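Local structure of post-proline cleaving enzyme (Rickettsia typhi, 4HVT) at residues T73-N85 against G95-K107. The protein probably acts as a serine-type oligopeptidase of the prolyl oligopeptidase family, cleaving peptides after proline. Numbering follows the deposited sequence.
With EDO (1,2-ethanediol), chain C.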
ATOM      1  N   THR A  73     -19.422   4.467   1.250  1.00 14.79           N
ATOM      2  CA  THR A  73     -19.695   3.082   0.908  1.00 14.78           C
ATOM      3  C   THR A  73     -19.030   2.169   1.904  1.00 14.35           C
ATOM      4  O   THR A  73     -17.787   2.265   2.077  1.00 14.28           O
ATOM      5  CB  THR A  73     -19.200   2.765  -0.510  1.00 14.46           C
ATOM      6  OG1 THR A  73     -19.936   3.607  -1.416  1.00 14.91           O
ATOM      7  CG2 THR A  73     -19.471   1.323  -0.837  1.00 14.18           C
ATOM      8  N   PRO A  74     -19.831   1.287   2.559  1.00 14.35           N
ATOM      9  CA  PRO A  74     -19.226   0.360   3.540  1.00 14.10           C
ATOM     10  C   PRO A  74     -18.727  -0.933   2.876  1.00 14.40           C
ATOM     11  O   PRO A  74     -19.447  -1.892   2.754  1.00 15.22           O
ATOM     12  CB  PRO A  74     -20.397   0.084   4.492  1.00 14.59           C
ATOM     13  CG  PRO A  74     -21.603   0.133   3.605  1.00 14.72           C
ATOM     14  CD  PRO A  74     -21.300   1.186   2.574  1.00 14.50           C
ATOM     15  N   TYR A  75     -17.506  -0.930   2.388  1.00 13.71           N
ATOM     16  CA  TYR A  75     -16.943  -2.068   1.697  1.00 13.86           C
ATOM     17  C   TYR A  75     -16.772  -3.210   2.687  1.00 14.53           C
ATOM     18  O   TYR A  75     -16.588  -3.007   3.903  1.00 16.01           O
ATOM     19  CB  TYR A  75     -15.604  -1.680   1.048  1.00 13.72           C
ATOM     20  CG  TYR A  75     -15.769  -0.612   0.005  1.00 14.47           C
ATOM     21  CD1 TYR A  75     -16.296  -0.924  -1.237  1.00 14.30           C
ATOM     22  CD2 TYR A  75     -15.446   0.721   0.261  1.00 14.89           C
ATOM     23  CE1 TYR A  75     -16.493   0.023  -2.187  1.00 14.38           C
ATOM     24  CE2 TYR A  75     -15.644   1.692  -0.712  1.00 16.14           C
ATOM     25  CZ  TYR A  75     -16.181   1.326  -1.929  1.00 15.83           C
ATOM     26  OH  TYR A  75     -16.399   2.278  -2.884  1.00 16.85           O
ATOM     27  N   GLY A  76     -16.842  -4.418   2.203  1.00 15.08           N
ATOM     28  CA  GLY A  76     -16.672  -5.552   3.121  1.00 15.94           C
ATOM     29  C   GLY A  76     -16.222  -6.866   2.554  1.00 14.89           C
ATOM     30  O   GLY A  76     -15.835  -6.939   1.417  1.00 14.24           O
ATOM     31  N   VAL A  77     -16.310  -7.892   3.399  1.00 14.84           N
ATOM     32  CA  VAL A  77     -15.923  -9.274   3.081  1.00 14.44           C
ATOM     33  C   VAL A  77     -16.982 -10.207   3.715  1.00 14.53           C
ATOM     34  O   VAL A  77     -17.429  -9.999   4.859  1.00 14.26           O
ATOM     35  CB  VAL A  77     -14.494  -9.592   3.579  1.00 14.95           C
ATOM     36  CG1 VAL A  77     -14.397  -9.510   5.048  1.00 15.12           C
ATOM     37  CG2 VAL A  77     -14.087 -10.969   3.163  1.00 15.57           C
ATOM     38  N   ILE A  78     -17.397 -11.238   2.969  1.00 14.60           N
ATOM     39  CA  ILE A  78     -18.346 -12.221   3.422  1.00 15.36           C
ATOM     40  C   ILE A  78     -17.649 -13.403   4.112  1.00 16.16           C
ATOM     41  O   ILE A  78     -16.754 -14.041   3.532  1.00 15.23           O
ATOM     42  CB  ILE A  78     -19.136 -12.801   2.251  1.00 15.06           C
ATOM     43  CG1 ILE A  78     -20.021 -11.663   1.631  1.00 15.59           C
ATOM     44  CG2 ILE A  78     -19.968 -14.011   2.693  1.00 15.87           C
ATOM     45  CD1 ILE A  78     -20.729 -11.981   0.318  1.00 16.06           C
ATOM     46  N   ARG A  79     -18.096 -13.676   5.327  1.00 17.15           N
ATOM     47  CA  ARG A  79     -17.814 -14.915   6.038  1.00 18.50           C
ATOM     48  C   ARG A  79     -19.058 -15.454   6.735  1.00 18.43           C
ATOM     49  O   ARG A  79     -19.734 -14.744   7.493  1.00 18.16           O
ATOM     50  CB  ARG A  79     -16.685 -14.722   7.079  1.00 20.96           C
ATOM     51  CG  ARG A  79     -15.300 -14.435   6.530  1.00 21.82           C
ATOM     52  CD  ARG A  79     -14.227 -14.646   7.591  1.00 24.41           C
ATOM     53  NE  ARG A  79     -14.411 -13.718   8.698  1.00 23.71           N
ATOM     54  CZ  ARG A  79     -14.079 -12.423   8.636  1.00 24.11           C
ATOM     55  NH1 ARG A  79     -13.569 -11.890   7.540  1.00 23.97           N
ATOM     56  NH2 ARG A  79     -14.279 -11.645   9.676  1.00 24.50           N
ATOM     57  N   LYS A  80     -19.381 -16.710   6.432  1.00 17.97           N
ATOM     58  CA  LYS A  80     -20.440 -17.483   7.085  1.00 19.22           C
ATOM     59  C   LYS A  80     -21.739 -16.693   7.247  1.00 18.90           C
ATOM     60  O   LYS A  80     -22.294 -16.579   8.329  1.00 19.61           O
ATOM     61  CB  LYS A  80     -19.954 -18.080   8.403  1.00 20.45           C
ATOM     62  CG  LYS A  80     -18.744 -19.005   8.217  1.00 21.76           C
ATOM     63  CD  LYS A  80     -18.353 -19.691   9.506  1.00 22.90           C
ATOM     64  CE  LYS A  80     -17.108 -20.576   9.336  1.00 23.15           C
ATOM     65  NZ  LYS A  80     -15.951 -19.829   8.783  1.00 22.39           N
ATOM     66  N   GLY A  81     -22.168 -16.109   6.130  1.00 18.78           N
ATOM     67  CA  GLY A  81     -23.499 -15.460   6.030  1.00 18.71           C
ATOM     68  C   GLY A  81     -23.546 -14.008   6.466  1.00 18.03           C
ATOM     69  O   GLY A  81     -24.626 -13.397   6.518  1.00 18.37           O
ATOM     70  N   TYR A  82     -22.392 -13.460   6.838  1.00 16.84           N
ATOM     71  CA  TYR A  82     -22.283 -12.059   7.269  1.00 16.14           C
ATOM     72  C   TYR A  82     -21.276 -11.324   6.420  1.00 15.12           C
ATOM     73  O   TYR A  82     -20.280 -11.897   5.982  1.00 15.40           O
ATOM     74  CB  TYR A  82     -21.799 -11.986   8.740  1.00 16.39           C
ATOM     75  CG  TYR A  82     -22.807 -12.352   9.749  1.00 17.00           C
ATOM     76  CD1 TYR A  82     -23.016 -13.671  10.073  1.00 17.57           C
ATOM     77  CD2 TYR A  82     -23.561 -11.391  10.405  1.00 17.95           C
ATOM     78  CE1 TYR A  82     -23.959 -14.040  11.000  1.00 18.49           C
ATOM     79  CE2 TYR A  82     -24.506 -11.753  11.357  1.00 18.96           C
ATOM     80  CZ  TYR A  82     -24.693 -13.081  11.641  1.00 19.28           C
ATOM     81  OH  TYR A  82     -25.638 -13.462  12.574  1.00 20.92           O
ATOM     82  N   VAL A  83     -21.481 -10.019   6.265  1.00 14.33           N
ATOM     83  CA  VAL A  83     -20.512  -9.122   5.722  1.00 13.29           C
ATOM     84  C   VAL A  83     -19.906  -8.348   6.851  1.00 13.25           C
ATOM     85  O   VAL A  83     -20.616  -7.790   7.701  1.00 13.33           O
ATOM     86  CB  VAL A  83     -21.145  -8.075   4.756  1.00 13.25           C
ATOM     87  CG1 VAL A  83     -20.094  -7.119   4.257  1.00 13.09           C
ATOM     88  CG2 VAL A  83     -21.843  -8.830   3.626  1.00 13.60           C
ATOM     89  N   TYR A  84     -18.583  -8.380   6.867  1.00 12.65           N
ATOM     90  CA  TYR A  84     -17.728  -7.652   7.832  1.00 13.04           C
ATOM     91  C   TYR A  84     -17.223  -6.354   7.217  1.00 12.91           C
ATOM     92  O   TYR A  84     -16.849  -6.309   6.060  1.00 13.68           O
ATOM     93  CB  TYR A  84     -16.577  -8.548   8.305  1.00 12.89           C
ATOM     94  CG  TYR A  84     -17.031  -9.708   9.127  1.00 13.67           C
ATOM     95  CD1 TYR A  84     -17.652 -10.796   8.546  1.00 13.93           C
ATOM     96  CD2 TYR A  84     -16.885  -9.703  10.544  1.00 14.59           C
ATOM     97  CE1 TYR A  84     -18.123 -11.847   9.320  1.00 14.78           C
ATOM     98  CE2 TYR A  84     -17.376 -10.748  11.320  1.00 15.25           C
ATOM     99  CZ  TYR A  84     -17.996 -11.819  10.707  1.00 15.90           C
ATOM    100  OH  TYR A  84     -18.500 -12.873  11.466  1.00 17.74           O
ATOM    101  N   ASN A  85     -17.185  -5.285   8.020  1.00 12.93           N
ATOM    102  CA  ASN A  85     -16.867  -3.947   7.548  1.00 12.54           C
ATOM    103  C   ASN A  85     -16.108  -3.227   8.649  1.00 12.62           C
ATOM    104  O   ASN A  85     -16.352  -3.470   9.840  1.00 12.65           O
ATOM    105  CB  ASN A  85     -18.178  -3.212   7.176  1.00 12.78           C
ATOM    106  CG  ASN A  85     -18.029  -1.719   7.008  1.00 12.97           C
ATOM    107  OD1 ASN A  85     -18.472  -0.948   7.838  1.00 13.48           O
ATOM    108  ND2 ASN A  85     -17.417  -1.308   5.917  1.00 12.79           N
ATOM    109  N   GLY A  95     -12.522   3.998  14.830  1.00 15.13           N
ATOM    110  CA  GLY A  95     -13.352   3.101  14.019  1.00 14.57           C
ATOM    111  C   GLY A  95     -14.040   1.935  14.714  1.00 14.71           C
ATOM    112  O   GLY A  95     -13.712   1.570  15.855  1.00 14.99           O
ATOM    113  N   LEU A  96     -14.971   1.332  13.972  1.00 14.24           N
ATOM    114  CA  LEU A  96     -15.798   0.238  14.401  1.00 14.43           C
ATOM    115  C   LEU A  96     -15.581  -0.938  13.474  1.00 13.62           C
ATOM    116  O   LEU A  96     -15.771  -0.825  12.266  1.00 13.14           O
ATOM    117  CB  LEU A  96     -17.280   0.621  14.266  1.00 15.09           C
ATOM    118  CG  LEU A  96     -17.758   1.803  15.103  1.00 16.23           C
ATOM    119  CD1 LEU A  96     -19.216   2.110  14.777  1.00 16.86           C
ATOM    120  CD2 LEU A  96     -17.540   1.588  16.589  1.00 16.70           C
ATOM    121  N   TRP A  97     -15.221  -2.084  14.039  1.00 13.46           N
ATOM    122  CA  TRP A  97     -15.308  -3.339  13.316  1.00 13.05           C
ATOM    123  C   TRP A  97     -16.691  -3.949  13.565  1.00 13.57           C
ATOM    124  O   TRP A  97     -17.136  -4.084  14.705  1.00 13.92           O
ATOM    125  CB  TRP A  97     -14.180  -4.268  13.735  1.00 12.71           C
ATOM    126  CG  TRP A  97     -14.123  -5.604  13.018  1.00 12.36           C
ATOM    127  CD1 TRP A  97     -14.024  -5.821  11.681  1.00 11.93           C
ATOM    128  CD2 TRP A  97     -14.044  -6.897  13.645  1.00 12.51           C
ATOM    129  NE1 TRP A  97     -13.973  -7.184  11.419  1.00 12.06           N
ATOM    130  CE2 TRP A  97     -13.934  -7.859  12.611  1.00 12.02           C
ATOM    131  CE3 TRP A  97     -14.055  -7.333  14.992  1.00 13.00           C
ATOM    132  CZ2 TRP A  97     -13.879  -9.236  12.871  1.00 12.32           C
ATOM    133  CZ3 TRP A  97     -13.990  -8.681  15.250  1.00 12.96           C
ATOM    134  CH2 TRP A  97     -13.873  -9.628  14.194  1.00 12.72           C
ATOM    135  N   ARG A  98     -17.398  -4.207  12.463  1.00 13.55           N
ATOM    136  CA  ARG A  98     -18.836  -4.500  12.525  1.00 14.31           C
ATOM    137  C   ARG A  98     -19.288  -5.460  11.415  1.00 14.04           C
ATOM    138  O   ARG A  98     -18.523  -5.785  10.482  1.00 13.72           O
ATOM    139  CB  ARG A  98     -19.637  -3.197  12.529  1.00 15.08           C
ATOM    140  CG  ARG A  98     -19.468  -2.394  11.292  1.00 15.21           C
ATOM    141  CD  ARG A  98     -20.202  -1.037  11.365  1.00 15.80           C
ATOM    142  NE  ARG A  98     -20.228  -0.549  10.026  1.00 15.90           N
ATOM    143  CZ  ARG A  98     -20.950   0.485   9.597  1.00 16.16           C
ATOM    144  NH1 ARG A  98     -21.697   1.180  10.445  1.00 17.27           N
ATOM    145  NH2 ARG A  98     -20.885   0.833   8.319  1.00 15.99           N
ATOM    146  N   ARG A  99     -20.462  -6.035  11.619  1.00 14.66           N
ATOM    147  CA  ARG A  99     -20.993  -6.989  10.656  1.00 15.00           C
ATOM    148  C   ARG A  99     -22.507  -6.917  10.490  1.00 15.52           C
ATOM    149  O   ARG A  99     -23.251  -6.456  11.376  1.00 15.68           O
ATOM    150  CB  ARG A  99     -20.582  -8.422  11.025  1.00 15.32           C
ATOM    151  CG  ARG A  99     -21.260  -8.947  12.249  1.00 16.23           C
ATOM    152  CD  ARG A  99     -20.871 -10.384  12.530  1.00 16.84           C
ATOM    153  NE  ARG A  99     -21.728 -10.952  13.546  1.00 18.23           N
ATOM    154  CZ  ARG A  99     -21.817 -12.259  13.761  1.00 19.15           C
ATOM    155  NH1 ARG A  99     -21.062 -13.078  13.061  1.00 19.40           N
ATOM    156  NH2 ARG A  99     -22.644 -12.722  14.667  1.00 20.70           N
ATOM    157  N   THR A 100     -22.948  -7.435   9.352  1.00 15.52           N
ATOM    158  CA  THR A 100     -24.385  -7.554   9.080  1.00 16.07           C
ATOM    159  C   THR A 100     -24.656  -8.768   8.212  1.00 16.33           C
ATOM    160  O   THR A 100     -23.827  -9.183   7.369  1.00 15.68           O
ATOM    161  CB  THR A 100     -24.941  -6.272   8.417  1.00 16.19           C
ATOM    162  OG1 THR A 100     -26.357  -6.185   8.603  1.00 17.01           O
ATOM    163  CG2 THR A 100     -24.655  -6.237   6.959  1.00 16.01           C
ATOM    164  N   LEU A 101     -25.834  -9.355   8.381  1.00 17.52           N
ATOM    165  CA  LEU A 101     -26.241 -10.449   7.513  1.00 17.98           C
ATOM    166  C   LEU A 101     -26.154 -10.024   6.032  1.00 17.64           C
ATOM    167  O   LEU A 101     -26.495  -8.895   5.679  1.00 17.13           O
ATOM    168  CB  LEU A 101     -27.668 -10.852   7.865  1.00 19.20           C
ATOM    169  CG  LEU A 101     -27.818 -11.503   9.263  1.00 20.16           C
ATOM    170  CD1 LEU A 101     -29.253 -11.581   9.719  1.00 21.77           C
ATOM    171  CD2 LEU A 101     -27.220 -12.900   9.193  1.00 19.98           C
ATOM    172  N   VAL A 102     -25.718 -10.947   5.176  1.00 17.49           N
ATOM    173  CA  VAL A 102     -25.526 -10.684   3.787  1.00 18.24           C
ATOM    174  C   VAL A 102     -26.867 -10.177   3.211  1.00 18.95           C
ATOM    175  O   VAL A 102     -26.873  -9.270   2.380  1.00 18.19           O
ATOM    176  CB  VAL A 102     -25.028 -11.929   2.980  1.00 18.79           C
ATOM    177  CG1 VAL A 102     -25.040 -11.629   1.498  1.00 19.32           C
ATOM    178  CG2 VAL A 102     -23.615 -12.325   3.339  1.00 19.51           C
ATOM    179  N   ASP A 103     -27.989 -10.749   3.652  1.00 21.04           N
ATOM    180  CA  ASP A 103     -29.290 -10.262   3.150  1.00 23.32           C
ATOM    181  C   ASP A 103     -29.557  -8.769   3.447  1.00 22.02           C
ATOM    182  O   ASP A 103     -30.301  -8.117   2.708  1.00 23.33           O
ATOM    183  CB  ASP A 103     -30.446 -11.085   3.697  1.00 27.98           C
ATOM    184  CG  ASP A 103     -30.688 -12.376   2.919  1.00 31.39           C
ATOM    185  OD1 ASP A 103     -29.825 -12.827   2.151  1.00 32.98           O
ATOM    186  OD2 ASP A 103     -31.791 -12.954   3.076  1.00 37.39           O
ATOM    187  N   ASN A 104     -29.029  -8.247   4.538  1.00 19.30           N
ATOM    188  CA  ASN A 104     -29.193  -6.843   4.896  1.00 19.10           C
ATOM    189  C   ASN A 104     -28.284  -5.911   4.127  1.00 17.12           C
ATOM    190  O   ASN A 104     -28.526  -4.723   4.087  1.00 16.54           O
ATOM    191  CB  ASN A 104     -28.898  -6.602   6.378  1.00 19.81           C
ATOM    192  CG  ASN A 104     -29.877  -7.285   7.287  1.00 22.19           C
ATOM    193  OD1 ASN A 104     -31.023  -7.497   6.924  1.00 23.01           O
ATOM    194  ND2 ASN A 104     -29.422  -7.643   8.480  1.00 24.48           N
ATOM    195  N   TYR A 105     -27.202  -6.465   3.582  1.00 15.74           N
ATOM    196  CA  TYR A 105     -26.123  -5.638   2.993  1.00 14.82           C
ATOM    197  C   TYR A 105     -26.603  -4.935   1.743  1.00 15.48           C
ATOM    198  O   TYR A 105     -26.020  -3.931   1.339  1.00 15.42           O
ATOM    199  CB  TYR A 105     -24.872  -6.497   2.710  1.00 13.76           C
ATOM    200  CG  TYR A 105     -23.677  -5.729   2.272  1.00 12.75           C
ATOM    201  CD1 TYR A 105     -23.052  -4.793   3.141  1.00 12.78           C
ATOM    202  CD2 TYR A 105     -23.091  -5.991   1.070  1.00 12.22           C
ATOM    203  CE1 TYR A 105     -21.908  -4.143   2.748  1.00 12.15           C
ATOM    204  CE2 TYR A 105     -21.922  -5.362   0.674  1.00 11.70           C
ATOM    205  CZ  TYR A 105     -21.344  -4.438   1.527  1.00 11.70           C
ATOM    206  OH  TYR A 105     -20.158  -3.862   1.129  1.00 11.72           O
ATOM    207  N   SER A 106     -27.690  -5.426   1.156  1.00 16.19           N
ATOM    208  CA  SER A 106     -28.285  -4.768  -0.022  1.00 16.73           C
ATOM    209  C   SER A 106     -29.137  -3.584   0.354  1.00 17.40           C
ATOM    210  O   SER A 106     -29.581  -2.855  -0.538  1.00 18.95           O
ATOM    211  CB  SER A 106     -29.118  -5.760  -0.825  1.00 17.41           C
ATOM    212  OG  SER A 106     -30.179  -6.277  -0.047  1.00 18.39           O
ATOM    213  N   LYS A 107     -29.432  -3.402   1.632  1.00 17.35           N
ATOM    214  CA  LYS A 107     -30.273  -2.266   2.063  1.00 18.20           C
ATOM    215  C   LYS A 107     -29.464  -1.002   2.137  1.00 17.93           C
ATOM    216  O   LYS A 107     -28.285  -1.080   2.505  1.00 17.06           O
ATOM    217  CB  LYS A 107     -30.888  -2.570   3.419  1.00 19.31           C
ATOM    218  CG  LYS A 107     -31.808  -3.776   3.295  1.00 20.61           C
ATOM    219  CD  LYS A 107     -32.278  -4.292   4.616  1.00 22.55           C
ATOM    220  CE  LYS A 107     -33.322  -5.380   4.397  1.00 25.15           C
ATOM    221  NZ  LYS A 107     -33.366  -6.305   5.549  1.00 26.70           N
TER
HETATM  222  C1  EDO C 802     -15.869   4.008   5.621  1.00 24.49           C
HETATM  223  O1  EDO C 802     -14.970   4.012   6.758  1.00 22.63           O
HETATM  224  C2  EDO C 802     -15.801   2.626   4.958  1.00 23.84           C
HETATM  225  O2  EDO C 802     -16.412   1.583   5.747  1.00 20.92           O
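N85 OD1 takes two hydrogen bonds from the side of the R98 guanidinium, 2.8 Å from R98 NE and 3.0 Å from R98 NH2. The pair belongs to an antiparallel beta hairpin, strands 82-87 and 96-101, inside a four-stranded sheet of the N-terminal beta-propeller domain. The NE bond lies in the carbonyl plane of the amide; the NH2 donor sits above that plane. N85 ND2 donates to Y75 O, close to straight at 171°, so protein atoms hold both ends of the amide; an ethanediol, probably from the crystallisation liquor, also accepts from ND2. V83 and T100 form a hydrogen-bonded pair, as do N85 and R98. On the face that carries Y84 and R99, the R99 chain runs extended between two tyrosines. Its guanidinium lies flat on the Y82 ring, planes 2° apart, with R99 CZ 3.6 Å from the centroid of the Y82 ring, a cation-pi stack. L101 CD2 makes a CH-pi contact with the opposite face of Y82, toward the rim. R99 CB sits over one face of Y84, and R99 NH1 donates to Y84 OH at 3.0 Å. R99 NE also makes a salt bridge with E113 of the next strand. Beyond the strand, the short helical turn 102-105 folds back on V83. Y105 has CG anti to its backbone N (chi1 -173°), which turns one face of the ring to V83 CG1, a CH-pi contact. Y105 OH then donates to P74 O at 2.7 Å, with the acceptor at the ring edge.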